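Local atomic coordinates of hypothetical UPF0271 protein TTHB195 (Thermus thermophilus, PDB entry 2DFA), a protein that probably acts as the A subunit of an ATP-dependent 5-oxoprolinase, which opens 5-oxoproline to L-glutamate at the cost of ATP hydrolysis. Residues S29-L33 and H106-P110; L114-A118 and V143-Y149; A129-K133 and K155-R159. All blocks are in the same frame, centred on the assembly; numbering follows the deposited sequence. Where two conformers were deposited one is given.

Contact 1. Residues S29-L33 and H106-P110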
loop_
_atom_site.group_PDB
_atom_site.type_symbol
_atom_site.label_atom_id
_atom_site.label_comp_id
_atom_site.label_asym_id
_atom_site.label_seq_id
_atom_site.Cartn_x
_atom_site.Cartn_y
_atom_site.Cartn_z
ATOM N N SER A 29 -23.678 -7.570 -20.509
ATOM C CA SER A 29 -22.971 -8.297 -21.553
ATOM C C SER A 29 -21.462 -8.073 -21.451
ATOM O O SER A 29 -20.688 -8.867 -21.964
ATOM C CB SER A 29 -23.478 -7.903 -22.950
ATOM O OG SER A 29 -23.392 -6.507 -23.173
ATOM N N SER A 30 -21.048 -6.993 -20.788
ATOM C CA SER A 30 -19.623 -6.707 -20.610
ATOM C C SER A 30 -19.386 -6.159 -19.204
ATOM O O SER A 30 -20.271 -5.548 -18.610
ATOM C CB SER A 30 -19.107 -5.694 -21.649
ATOM O OG SER A 30 -19.063 -6.239 -22.958
ATOM N N ALA A 31 -18.191 -6.396 -18.673
ATOM C CA ALA A 31 -17.850 -5.913 -17.339
ATOM C C ALA A 31 -16.481 -5.241 -17.381
ATOM O O ALA A 31 -15.613 -5.629 -18.163
ATOM C CB ALA A 31 -17.835 -7.069 -16.356
ATOM N N ASN A 32 -16.306 -4.222 -16.546
ATOM C CA ASN A 32 -15.044 -3.496 -16.464
ATOM C C ASN A 32 -14.444 -3.920 -15.128
ATOM O O ASN A 32 -14.925 -3.519 -14.072
ATOM C CB ASN A 32 -15.305 -1.990 -16.470
ATOM C CG ASN A 32 -16.411 -1.591 -17.436
ATOM O OD1 ASN A 32 -16.328 -1.844 -18.640
ATOM N ND2 ASN A 32 -17.459 -0.969 -16.908
ATOM N N LEU A 33 -13.409 -4.748 -15.177
ATOM C CA LEU A 33 -12.777 -5.249 -13.964
ATOM C C LEU A 33 -11.624 -4.405 -13.439
ATOM O O LEU A 33 -10.742 -4.000 -14.199
ATOM C CB LEU A 33 -12.292 -6.685 -14.188
ATOM C CG LEU A 33 -13.322 -7.789 -13.916
ATOM C CD1 LEU A 33 -14.628 -7.495 -14.641
ATOM C CD2 LEU A 33 -12.750 -9.119 -14.348
ATOM N N HIS A 106 -11.466 -7.956 -23.722
ATOM C CA HIS A 106 -12.466 -7.348 -24.594
ATOM C C HIS A 106 -12.355 -5.852 -24.860
ATOM O O HIS A 106 -12.582 -5.394 -25.984
ATOM C CB HIS A 106 -13.851 -7.685 -24.039
ATOM C CG HIS A 106 -14.984 -7.156 -24.859
ATOM N ND1 HIS A 106 -15.717 -6.050 -24.488
ATOM C CD2 HIS A 106 -15.537 -7.609 -26.010
ATOM C CE1 HIS A 106 -16.677 -5.847 -25.372
ATOM N NE2 HIS A 106 -16.590 -6.777 -26.305
ATOM N N HIS A 107 -12.009 -5.080 -23.837
ATOM C CA HIS A 107 -11.902 -3.638 -24.004
ATOM C C HIS A 107 -11.155 -3.014 -22.829
ATOM O O HIS A 107 -10.676 -3.714 -21.940
ATOM C CB HIS A 107 -13.304 -3.020 -24.068
ATOM C CG HIS A 107 -14.096 -3.202 -22.808
ATOM N ND1 HIS A 107 -14.735 -4.382 -22.490
ATOM C CD2 HIS A 107 -14.304 -2.371 -21.759
ATOM C CE1 HIS A 107 -15.299 -4.270 -21.301
ATOM N NE2 HIS A 107 -15.051 -3.058 -20.835
ATOM N N VAL A 108 -11.053 -1.694 -22.860
ATOM C CA VAL A 108 -10.434 -0.942 -21.778
ATOM C C VAL A 108 -11.320 0.266 -21.524
ATOM O O VAL A 108 -11.829 0.892 -22.460
ATOM C CB VAL A 108 -9.009 -0.453 -22.124
ATOM C CG1 VAL A 108 -8.484 0.444 -20.990
ATOM C CG2 VAL A 108 -8.073 -1.644 -22.310
ATOM N N LYS A 109 -11.521 0.573 -20.248
ATOM C CA LYS A 109 -12.327 1.708 -19.837
ATOM C C LYS A 109 -11.770 2.230 -18.514
ATOM O O LYS A 109 -11.839 1.546 -17.492
ATOM C CB LYS A 109 -13.780 1.290 -19.625
ATOM C CG LYS A 109 -14.662 2.390 -19.048
ATOM C CD LYS A 109 -16.029 1.825 -18.664
ATOM C CE LYS A 109 -16.920 2.865 -18.014
ATOM N NZ LYS A 109 -18.166 2.229 -17.490
ATOM N N PRO A 110 -11.218 3.447 -18.519
ATOM C CA PRO A 110 -10.647 4.070 -17.313
ATOM C C PRO A 110 -11.680 4.179 -16.195
ATOM O O PRO A 110 -12.877 4.306 -16.458
ATOM C CB PRO A 110 -10.208 5.446 -17.804
ATOM C CG PRO A 110 -9.930 5.215 -19.275
ATOM C CD PRO A 110 -11.072 4.329 -19.691
#

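Contact 2. Residues L114-A118 and V143-Y149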
loop_
_atom_site.group_PDB
_atom_site.type_symbol
_atom_site.label_atom_id
_atom_site.label_comp_id
_atom_site.label_asym_id
_atom_site.label_seq_id
_atom_site.Cartn_x
_atom_site.Cartn_y
_atom_site.Cartn_z
ATOM N N LEU A 114 -9.593 9.001 -12.986
ATOM C CA LEU A 114 -8.726 8.887 -14.161
ATOM C C LEU A 114 -9.586 9.130 -15.400
ATOM O O LEU A 114 -9.177 9.821 -16.332
ATOM C CB LEU A 114 -8.088 7.491 -14.242
ATOM C CG LEU A 114 -7.178 7.199 -15.452
ATOM C CD1 LEU A 114 -6.073 8.254 -15.560
ATOM C CD2 LEU A 114 -6.579 5.806 -15.312
ATOM N N TYR A 115 -10.782 8.549 -15.392
ATOM C CA TYR A 115 -11.729 8.696 -16.495
ATOM C C TYR A 115 -12.036 10.186 -16.666
ATOM O O TYR A 115 -11.932 10.736 -17.763
ATOM C CB TYR A 115 -13.015 7.922 -16.168
ATOM C CG TYR A 115 -14.007 7.805 -17.305
ATOM C CD1 TYR A 115 -13.731 7.015 -18.422
ATOM C CD2 TYR A 115 -15.236 8.467 -17.255
ATOM C CE1 TYR A 115 -14.657 6.883 -19.462
ATOM C CE2 TYR A 115 -16.168 8.343 -18.290
ATOM C CZ TYR A 115 -15.872 7.549 -19.387
ATOM O OH TYR A 115 -16.794 7.414 -20.403
ATOM N N LEU A 116 -12.398 10.840 -15.564
ATOM C CA LEU A 116 -12.718 12.262 -15.594
ATOM C C LEU A 116 -11.528 13.121 -16.029
ATOM O O LEU A 116 -11.695 14.071 -16.792
ATOM C CB LEU A 116 -13.223 12.721 -14.219
ATOM C CG LEU A 116 -14.530 12.076 -13.742
ATOM C CD1 LEU A 116 -14.918 12.638 -12.375
ATOM C CD2 LEU A 116 -15.633 12.342 -14.760
ATOM N N LYS A 117 -10.330 12.794 -15.549
ATOM C CA LYS A 117 -9.144 13.562 -15.923
ATOM C C LYS A 117 -8.931 13.423 -17.430
ATOM O O LYS A 117 -8.572 14.387 -18.113
ATOM C CB LYS A 117 -7.909 13.051 -15.168
ATOM C CG LYS A 117 -6.662 13.920 -15.336
ATOM C CD LYS A 117 -5.485 13.320 -14.576
ATOM C CE LYS A 117 -4.228 14.184 -14.673
ATOM N NZ LYS A 117 -4.421 15.536 -14.087
ATOM N N ALA A 118 -9.170 12.219 -17.942
ATOM C CA ALA A 118 -9.024 11.942 -19.369
ATOM C C ALA A 118 -10.015 12.751 -20.209
ATOM O O ALA A 118 -9.673 13.243 -21.284
ATOM C CB ALA A 118 -9.228 10.460 -19.632
ATOM N N VAL A 143 -15.166 5.308 -24.498
ATOM C CA VAL A 143 -15.021 6.728 -24.206
ATOM C C VAL A 143 -16.346 7.466 -24.109
ATOM O O VAL A 143 -17.401 6.939 -24.466
ATOM C CB VAL A 143 -14.188 7.439 -25.296
ATOM C CG1 VAL A 143 -12.939 6.643 -25.612
ATOM C CG2 VAL A 143 -15.027 7.623 -26.551
ATOM N N LEU A 144 -16.274 8.697 -23.614
ATOM C CA LEU A 144 -17.446 9.556 -23.509
ATOM C C LEU A 144 -17.451 10.362 -24.798
ATOM O O LEU A 144 -16.481 11.052 -25.110
ATOM C CB LEU A 144 -17.331 10.505 -22.314
ATOM C CG LEU A 144 -18.231 10.199 -21.116
ATOM C CD1 LEU A 144 -18.093 11.309 -20.081
ATOM C CD2 LEU A 144 -19.676 10.090 -21.578
ATOM N N PRO A 145 -18.542 10.277 -25.571
ATOM C CA PRO A 145 -18.625 11.019 -26.832
ATOM C C PRO A 145 -18.544 12.536 -26.665
ATOM O O PRO A 145 -19.037 13.092 -25.680
ATOM C CB PRO A 145 -19.962 10.557 -27.412
ATOM C CG PRO A 145 -20.780 10.281 -26.180
ATOM C CD PRO A 145 -19.796 9.551 -25.300
ATOM N N GLY A 146 -17.901 13.190 -27.628
ATOM C CA GLY A 146 -17.767 14.636 -27.601
ATOM C C GLY A 146 -16.699 15.195 -26.679
ATOM O O GLY A 146 -16.687 16.393 -26.400
ATOM N N THR A 147 -15.793 14.343 -26.211
ATOM C CA THR A 147 -14.732 14.783 -25.308
ATOM C C THR A 147 -13.353 14.735 -25.967
ATOM O O THR A 147 -13.175 14.108 -27.010
ATOM C CB THR A 147 -14.684 13.900 -24.035
ATOM O OG1 THR A 147 -14.341 12.558 -24.398
ATOM C CG2 THR A 147 -16.037 13.888 -23.342
ATOM N N VAL A 148 -12.381 15.404 -25.350
ATOM C CA VAL A 148 -11.019 15.406 -25.868
ATOM C C VAL A 148 -10.488 13.985 -25.736
ATOM O O VAL A 148 -9.522 13.592 -26.389
ATOM C CB VAL A 148 -10.103 16.375 -25.071
ATOM C CG1 VAL A 148 -10.622 17.802 -25.194
ATOM C CG2 VAL A 148 -10.035 15.957 -23.614
ATOM N N TYR A 149 -11.145 13.214 -24.879
ATOM C CA TYR A 149 -10.783 11.827 -24.649
ATOM C C TYR A 149 -11.109 11.011 -25.911
ATOM O O TYR A 149 -10.298 10.207 -26.373
ATOM C CB TYR A 149 -11.554 11.317 -23.424
ATOM C CG TYR A 149 -11.345 9.864 -23.094
ATOM C CD1 TYR A 149 -10.109 9.254 -23.290
ATOM C CD2 TYR A 149 -12.388 9.097 -22.578
ATOM C CE1 TYR A 149 -9.916 7.911 -22.981
ATOM C CE2 TYR A 149 -12.207 7.757 -22.265
ATOM C CZ TYR A 149 -10.971 7.170 -22.471
ATOM O OH TYR A 149 -10.797 5.837 -22.186
#

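Contact 3. Residues A129-K133 and K155-R159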
loop_
_atom_site.group_PDB
_atom_site.type_symbol
_atom_site.label_atom_id
_atom_site.label_comp_id
_atom_site.label_asym_id
_atom_site.label_seq_id
_atom_site.Cartn_x
_atom_site.Cartn_y
_atom_site.Cartn_z
ATOM N N ALA A 129 -4.546 6.191 -24.202
ATOM C CA ALA A 129 -4.679 5.671 -25.553
ATOM C C ALA A 129 -3.409 4.962 -26.020
ATOM O O ALA A 129 -3.480 3.863 -26.569
ATOM C CB ALA A 129 -5.037 6.809 -26.508
ATOM N N LEU A 130 -2.249 5.577 -25.804
ATOM C CA LEU A 130 -0.994 4.959 -26.223
ATOM C C LEU A 130 -0.668 3.687 -25.446
ATOM O O LEU A 130 -0.120 2.741 -26.008
ATOM C CB LEU A 130 0.159 5.963 -26.121
ATOM C CG LEU A 130 0.034 7.117 -27.131
ATOM C CD1 LEU A 130 1.261 8.021 -27.045
ATOM C CD2 LEU A 130 -0.118 6.548 -28.547
ATOM N N ALA A 131 -1.003 3.657 -24.158
ATOM C CA ALA A 131 -0.758 2.464 -23.346
ATOM C C ALA A 131 -1.573 1.312 -23.916
ATOM O O ALA A 131 -1.058 0.210 -24.113
ATOM C CB ALA A 131 -1.162 2.711 -21.886
ATOM N N VAL A 132 -2.851 1.568 -24.169
ATOM C CA VAL A 132 -3.735 0.547 -24.732
ATOM C C VAL A 132 -3.229 0.101 -26.101
ATOM O O VAL A 132 -3.193 -1.093 -26.399
ATOM C CB VAL A 132 -5.174 1.078 -24.893
ATOM C CG1 VAL A 132 -6.028 0.073 -25.682
ATOM C CG2 VAL A 132 -5.787 1.326 -23.522
ATOM N N LYS A 133 -2.835 1.065 -26.930
ATOM C CA LYS A 133 -2.345 0.755 -28.272
ATOM C C LYS A 133 -1.055 -0.059 -28.232
ATOM O O LYS A 133 -0.873 -0.985 -29.024
ATOM C CB LYS A 133 -2.106 2.044 -29.071
ATOM C CG LYS A 133 -1.733 1.790 -30.534
ATOM C CD LYS A 133 -1.448 3.079 -31.286
ATOM C CE LYS A 133 -1.286 2.818 -32.787
ATOM N NZ LYS A 133 -1.097 4.086 -33.542
ATOM N N LYS A 155 -7.168 9.935 -32.578
ATOM C CA LYS A 155 -5.892 10.393 -33.114
ATOM C C LYS A 155 -4.826 9.316 -32.936
ATOM O O LYS A 155 -3.899 9.215 -33.744
ATOM C CB LYS A 155 -5.456 11.694 -32.422
ATOM C CG LYS A 155 -6.220 12.932 -32.895
ATOM C CD LYS A 155 -5.959 14.160 -32.019
ATOM C CE LYS A 155 -4.505 14.614 -32.056
ATOM N NZ LYS A 155 -4.277 15.774 -31.139
ATOM N N ALA A 156 -4.962 8.510 -31.883
ATOM C CA ALA A 156 -4.005 7.440 -31.605
ATOM C C ALA A 156 -4.193 6.264 -32.557
ATOM O O ALA A 156 -3.338 5.384 -32.641
ATOM C CB ALA A 156 -4.146 6.964 -30.155
ATOM N N GLY A 157 -5.317 6.249 -33.262
ATOM C CA GLY A 157 -5.584 5.177 -34.204
ATOM C C GLY A 157 -6.315 3.999 -33.591
ATOM O O GLY A 157 -6.370 2.924 -34.188
ATOM N N LEU A 158 -6.870 4.188 -32.397
ATOM C CA LEU A 158 -7.601 3.116 -31.722
ATOM C C LEU A 158 -9.063 3.084 -32.117
ATOM O O LEU A 158 -9.632 4.105 -32.488
ATOM C CB LEU A 158 -7.548 3.284 -30.200
ATOM C CG LEU A 158 -6.234 3.104 -29.446
ATOM C CD1 LEU A 158 -6.481 3.336 -27.958
ATOM C CD2 LEU A 158 -5.692 1.712 -29.678
ATOM N N ARG A 159 -9.666 1.902 -32.029
ATOM C CA ARG A 159 -11.088 1.764 -32.302
ATOM C C ARG A 159 -11.751 2.322 -31.048
ATOM O O ARG A 159 -11.340 1.993 -29.930
ATOM C CB ARG A 159 -11.473 0.297 -32.458
ATOM C CG ARG A 159 -12.971 0.057 -32.399
ATOM C CD ARG A 159 -13.289 -1.428 -32.362
ATOM N NE ARG A 159 -14.699 -1.666 -32.074
ATOM C CZ ARG A 159 -15.185 -2.825 -31.643
ATOM N NH1 ARG A 159 -14.372 -3.855 -31.453
ATOM N NH2 ARG A 159 -16.480 -2.949 -31.384
#

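Contact 1. Residues S29-L33 and H106-P110
Buried polar groups near the middle of a fold must find partners, and here one hydrogen bond between the segments, and further partners close by, supply them. H107 NE2 donates to N32 OD1 at 2.8 Å, nearly straight (163°) and close to the imidazole plane. The other ring nitrogen is held as well: H107 ND1 and H106 ND1 are hydrogen-bonded at 2.8 Å, while NE2 of H106 binds the C-terminal carboxylate of F250. Strand 30-34 is one of the parallel strands of a distorted beta/alpha barrel, as in related glycoside hydrolases and carbohydrate deacetylases; S30 and N32, alternate residues, both turn toward 106-110. Van der Waals contacts fill in around the imidazoles, with S30 OG, itself hydrogen-bonded to D4, 3.4 Å from H106 CE1 and A31 O 3.4 Å from H107 CE1. The amide N32 ND2 and the ammonium K109 NZ approach to 3.3 Å without bonding, both being donors; N6 accepts from each, N32 ND2 also bonds D8, and K109 forms a salt bridge with E163.

Contact 2. Residues L114-A118 and V143-Y149
Three residues, Y115, A118 and Y149, carry most of this interface and illustrate how an aromatic side chain can fill the space between a helix and the turn that faces it. Y115 gives up the most surface. Its phenol reaches across to the 143-149 segment, where OH lies 3.2 Å from L144 CG and 3.7 Å from V143 C, contacts of packing alone, and its CE1 meets Y149 CE2 at 3.8 Å. The two tyrosine rings sit obliquely, centroids 5.9 Å apart and planes at 83°. A118, one helical turn on from L114, points at the second tyrosine: its CB stands 4.2 Å from the Y149 ring centroid, 19° off the normal, a CH-pi contact over the face. The backbone joins in, with A118 O 3.4 Å from Y149 CB. What presents Y149 is the type II turn L144-T147, with G146 at positive phi; T147 OG1 donates to L144 O at 2.7 Å and, at the N-cap, accepts from E150 N and, weakly, from Y149 N. The whole is a helix packed against a strand-turn-helix connection, part of the beta-alpha-beta unit in which helix 148-155 links the parallel strands 141-143 and 160-164.

Contact 3. Residues A129-K133 and K155-R159
At the apolar centre, L158 inserts its isobutyl group against one side of the helix 122-135. Its CD1 lies 4.0 Å from A129 CB and 4.0 Å from V132 CG1, while CD2 touches K133 CB at 3.7 Å; CD1 also comes within 3.3 Å of A129 O. Small residues let the backbones draw near: A129 CB and A156 CB meet at 3.8 Å, with CA atoms 6.3 Å apart. Further out, L130 CD2 grazes A156 CB at 4.4 Å. The end of helix 148-155 brings these groups into place through a Schellman motif, in which G157 takes up a positive phi and the chain turns off toward strand 160-164. At the polar edge, K133, its side chain fully extended, carries NZ to A156 O, 2.7 Å away, in the single hydrogen bond between the segments. Chemically, then, the contact is chiefly hydrophobic, and the lysine adds a side-chain-to-backbone bond that depends on the course of the main chain at A156, not on the identity of its side chain.

In the fold
Read from the N terminus, strand 30-34 is the first element involved; the chain then passes through strand 58-62 and the long helix 80-100 before contact 1 closes that loop at 106-110. Only afterwards does contact 2 open on helix 112-120. Contact 3 opens on the following helix, 122-135, before contact 2 closes at 143-149, and closes in its turn at 155-159, so contacts 2 and 3 cross. Contact 1 touches both: P110 packs on Y115 and Y149, and V108 CG1 lies 3.8 Å from V132 CG2. Together the three tie the inner strand 30-34, by way of 106-110, to two successive helices and the 141-164 beta-alpha-beta unit.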